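Long-range contact in protein yojF (Bacillus subtilis, PDB 1NJH), which is of unknown function but belongs to the DUF1806 family, an antiparallel beta-sheet protein seen with a second copy of itself: residues V24-E29 with A53-H58. Sequence-based numbering, arbitrary orientation.
Sequences VYIHLE and AKVTYH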
ATOM      1  N   VAL A  24     -13.947  -4.591  -5.403  1.00 19.59           N
ATOM      2  CA  VAL A  24     -13.843  -3.140  -5.394  1.00 21.13           C
ATOM      3  C   VAL A  24     -12.416  -2.753  -5.728  1.00 18.75           C
ATOM      4  O   VAL A  24     -11.523  -3.599  -5.741  1.00 18.60           O
ATOM      5  CB  VAL A  24     -14.245  -2.526  -4.025  1.00 22.68           C
ATOM      6  CG1 VAL A  24     -15.727  -2.775  -3.781  1.00 24.18           C
ATOM      7  CG2 VAL A  24     -13.388  -3.105  -2.896  1.00 22.94           C
ATOM      8  N   TYR A  25     -12.218  -1.485  -6.056  1.00 19.14           N
ATOM      9  CA  TYR A  25     -10.890  -0.998  -6.374  1.00 17.26           C
ATOM     10  C   TYR A  25     -10.400  -0.172  -5.202  1.00 15.19           C
ATOM     11  O   TYR A  25     -11.164   0.578  -4.597  1.00 16.05           O
ATOM     12  CB  TYR A  25     -10.928  -0.130  -7.631  1.00 18.83           C
ATOM     13  CG  TYR A  25     -11.196  -0.931  -8.878  1.00 20.65           C
ATOM     14  CD1 TYR A  25     -12.502  -1.212  -9.279  1.00 22.88           C
ATOM     15  CD2 TYR A  25     -10.146  -1.435  -9.640  1.00 23.58           C
ATOM     16  CE1 TYR A  25     -12.753  -1.972 -10.413  1.00 23.37           C
ATOM     17  CE2 TYR A  25     -10.387  -2.204 -10.774  1.00 25.58           C
ATOM     18  CZ  TYR A  25     -11.694  -2.464 -11.152  1.00 26.81           C
ATOM     19  OH  TYR A  25     -11.944  -3.207 -12.282  1.00 28.75           O
ATOM     20  N   ILE A  26      -9.115  -0.287  -4.900  1.00 14.82           N
ATOM     21  CA  ILE A  26      -8.545   0.448  -3.797  1.00 15.55           C
ATOM     22  C   ILE A  26      -7.356   1.338  -4.187  1.00 13.19           C
ATOM     23  O   ILE A  26      -6.542   0.985  -5.060  1.00 16.02           O
ATOM     24  CB  ILE A  26      -8.099  -0.559  -2.680  1.00 19.90           C
ATOM     25  CG1 ILE A  26      -9.355  -1.201  -2.063  1.00 23.35           C
ATOM     26  CG2 ILE A  26      -7.226   0.139  -1.628  1.00 23.88           C
ATOM     27  CD1 ILE A  26      -9.118  -2.006  -0.843  1.00 32.55           C
ATOM     28  N   HIS A  27      -7.306   2.513  -3.572  1.00 15.07           N
ATOM     29  CA  HIS A  27      -6.180   3.409  -3.731  1.00 15.30           C
ATOM     30  C   HIS A  27      -5.649   3.561  -2.299  1.00 16.88           C
ATOM     31  O   HIS A  27      -6.410   3.921  -1.395  1.00 15.28           O
ATOM     32  CB  HIS A  27      -6.584   4.787  -4.257  1.00 16.72           C
ATOM     33  CG  HIS A  27      -5.408   5.686  -4.474  1.00 20.21           C
ATOM     34  ND1 HIS A  27      -4.923   6.537  -3.503  1.00 23.46           N
ATOM     35  CD2 HIS A  27      -4.557   5.787  -5.521  1.00 23.33           C
ATOM     36  CE1 HIS A  27      -3.821   7.122  -3.946  1.00 20.14           C
ATOM     37  NE2 HIS A  27      -3.578   6.683  -5.166  1.00 27.34           N
ATOM     38  N   LEU A  28      -4.366   3.269  -2.084  1.00 13.41           N
ATOM     39  CA  LEU A  28      -3.744   3.387  -0.764  1.00 15.35           C
ATOM     40  C   LEU A  28      -2.405   4.033  -1.009  1.00 15.93           C
ATOM     41  O   LEU A  28      -1.572   3.490  -1.732  1.00 17.36           O
ATOM     42  CB  LEU A  28      -3.552   2.015  -0.125  1.00 16.60           C
ATOM     43  CG  LEU A  28      -2.847   2.029   1.238  1.00 20.38           C
ATOM     44  CD1 LEU A  28      -3.669   2.814   2.255  1.00 20.56           C
ATOM     45  CD2 LEU A  28      -2.621   0.595   1.698  1.00 20.91           C
ATOM     46  N   GLU A  29      -2.197   5.188  -0.397  1.00 15.67           N
ATOM     47  CA  GLU A  29      -0.977   5.946  -0.628  1.00 14.92           C
ATOM     48  C   GLU A  29      -0.490   6.665   0.630  1.00 18.05           C
ATOM     49  O   GLU A  29      -1.292   7.119   1.453  1.00 18.18           O
ATOM     50  CB  GLU A  29      -1.269   6.961  -1.754  1.00 19.38           C
ATOM     51  CG  GLU A  29      -0.212   8.049  -1.978  1.00 24.94           C
ATOM     52  CD  GLU A  29      -0.562   8.995  -3.135  1.00 29.65           C
ATOM     53  OE1 GLU A  29      -1.759   9.138  -3.475  1.00 25.22           O
ATOM     54  OE2 GLU A  29       0.367   9.618  -3.707  1.00 33.31           O
ATOM     55  N   ALA A  53      -5.943  -1.560  -7.021  1.00 21.00           N
ATOM     56  CA  ALA A  53      -5.716  -2.948  -6.644  1.00 21.49           C
ATOM     57  C   ALA A  53      -7.161  -3.417  -6.582  1.00 19.03           C
ATOM     58  O   ALA A  53      -8.023  -2.693  -6.067  1.00 16.84           O
ATOM     59  CB  ALA A  53      -5.078  -3.041  -5.252  1.00 21.22           C
ATOM     60  N   LYS A  54      -7.445  -4.588  -7.140  1.00 19.94           N
ATOM     61  CA  LYS A  54      -8.798  -5.106  -7.119  1.00 22.31           C
ATOM     62  C   LYS A  54      -8.842  -6.159  -6.025  1.00 23.67           C
ATOM     63  O   LYS A  54      -8.040  -7.095  -6.017  1.00 23.11           O
ATOM     64  CB  LYS A  54      -9.161  -5.726  -8.475  1.00 27.58           C
ATOM     65  CG  LYS A  54     -10.659  -5.869  -8.704  1.00 32.74           C
ATOM     66  CD  LYS A  54     -10.951  -6.467 -10.075  1.00 33.48           C
ATOM     67  CE  LYS A  54     -12.442  -6.518 -10.353  1.00 37.24           C
ATOM     68  NZ  LYS A  54     -13.046  -5.161 -10.339  1.00 37.74           N
ATOM     69  N   VAL A  55      -9.758  -5.978  -5.086  1.00 20.90           N
ATOM     70  CA  VAL A  55      -9.894  -6.908  -3.972  1.00 21.78           C
ATOM     71  C   VAL A  55     -11.352  -7.063  -3.563  1.00 19.91           C
ATOM     72  O   VAL A  55     -12.215  -6.253  -3.919  1.00 19.51           O
ATOM     73  CB  VAL A  55      -9.131  -6.409  -2.705  1.00 25.63           C
ATOM     74  CG1 VAL A  55      -7.696  -6.038  -3.054  1.00 23.79           C
ATOM     75  CG2 VAL A  55      -9.856  -5.216  -2.103  1.00 25.34           C
ATOM     76  N   THR A  56     -11.605  -8.110  -2.789  1.00 21.40           N
ATOM     77  CA  THR A  56     -12.921  -8.379  -2.243  1.00 19.70           C
ATOM     78  C   THR A  56     -12.654  -8.604  -0.759  1.00 17.17           C
ATOM     79  O   THR A  56     -11.920  -9.520  -0.410  1.00 20.41           O
ATOM     80  CB  THR A  56     -13.532  -9.660  -2.835  1.00 23.03           C
ATOM     81  OG1 THR A  56     -13.789  -9.463  -4.229  1.00 26.12           O
ATOM     82  CG2 THR A  56     -14.833  -9.994  -2.125  1.00 24.24           C
ATOM     83  N   TYR A  57     -13.184  -7.747   0.106  1.00 17.69           N
ATOM     84  CA  TYR A  57     -12.969  -7.953   1.541  1.00 18.80           C
ATOM     85  C   TYR A  57     -14.263  -8.409   2.197  1.00 23.67           C
ATOM     86  O   TYR A  57     -15.352  -7.972   1.807  1.00 22.81           O
ATOM     87  CB  TYR A  57     -12.419  -6.673   2.205  1.00 18.11           C
ATOM     88  CG  TYR A  57     -13.286  -5.438   2.117  1.00 19.37           C
ATOM     89  CD1 TYR A  57     -14.321  -5.217   3.027  1.00 18.23           C
ATOM     90  CD2 TYR A  57     -13.000  -4.430   1.187  1.00 14.13           C
ATOM     91  CE1 TYR A  57     -15.042  -4.018   3.024  1.00 14.35           C
ATOM     92  CE2 TYR A  57     -13.714  -3.226   1.177  1.00 15.85           C
ATOM     93  CZ  TYR A  57     -14.725  -3.031   2.097  1.00 18.02           C
ATOM     94  OH  TYR A  57     -15.414  -1.848   2.124  1.00 19.77           O
ATOM     95  N   HIS A  58     -14.148  -9.287   3.197  1.00 21.78           N
ATOM     96  CA  HIS A  58     -15.340  -9.809   3.875  1.00 27.06           C
ATOM     97  C   HIS A  58     -15.600  -9.266   5.278  1.00 26.86           C
ATOM     98  O   HIS A  58     -16.707  -9.401   5.809  1.00 30.82           O
ATOM     99  CB  HIS A  58     -15.316 -11.345   3.883  1.00 29.77           C
ATOM    100  CG  HIS A  58     -13.963 -11.938   4.135  1.00 36.59           C
ATOM    101  ND1 HIS A  58     -13.516 -12.279   5.394  1.00 40.72           N
ATOM    102  CD2 HIS A  58     -12.960 -12.263   3.283  1.00 38.90           C
ATOM    103  CE1 HIS A  58     -12.300 -12.788   5.306  1.00 38.74           C
ATOM    104  NE2 HIS A  58     -11.939 -12.789   4.036  1.00 40.31           N
TER
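Lys54 and Tyr25 face each other as a non-hydrogen-bonded antiparallel pair, their side chains rising together from one face of the sheet. From CB, which keeps 4.2 Å from Val24 O, the lysine runs extended: CG lies over one face of the tyrosine ring, toward its rim, and CD and CE pass near the phenol oxygen. A bend at the last torsion (chi4 61°) turns NZ back to the ring, 3.1 Å from Tyr25 CZ and 3.0 Å from Tyr25 OH. A long flexible chain with a charged tip suits this exposed position, where it packs against Glu76 of the second subunit, while the tyrosine supplies a flat wall and a hydroxyl that bonds weakly to that Glu76. Strands 24-32 and 45-63 are antiparallel neighbours in a curled sheet, and hydrogen-bonded pairs flank the lysine: Val24 N reaches Val55 O at 2.8 Å, Ile26 N reaches Ala53 O at 2.9 Å. An alanine in place of Tyr25 would probably leave the lysine chain without its wall and its amine less constrained. On the opposite face, beta-branched residues suited to a strand pack together, Ile26 CD1 meeting Val55 CG2 at 3.5 Å, and Val24 CG2 sits 4.1 Å from Tyr57 CE2; the Tyr57 hydroxyl bonds to Leu16 O.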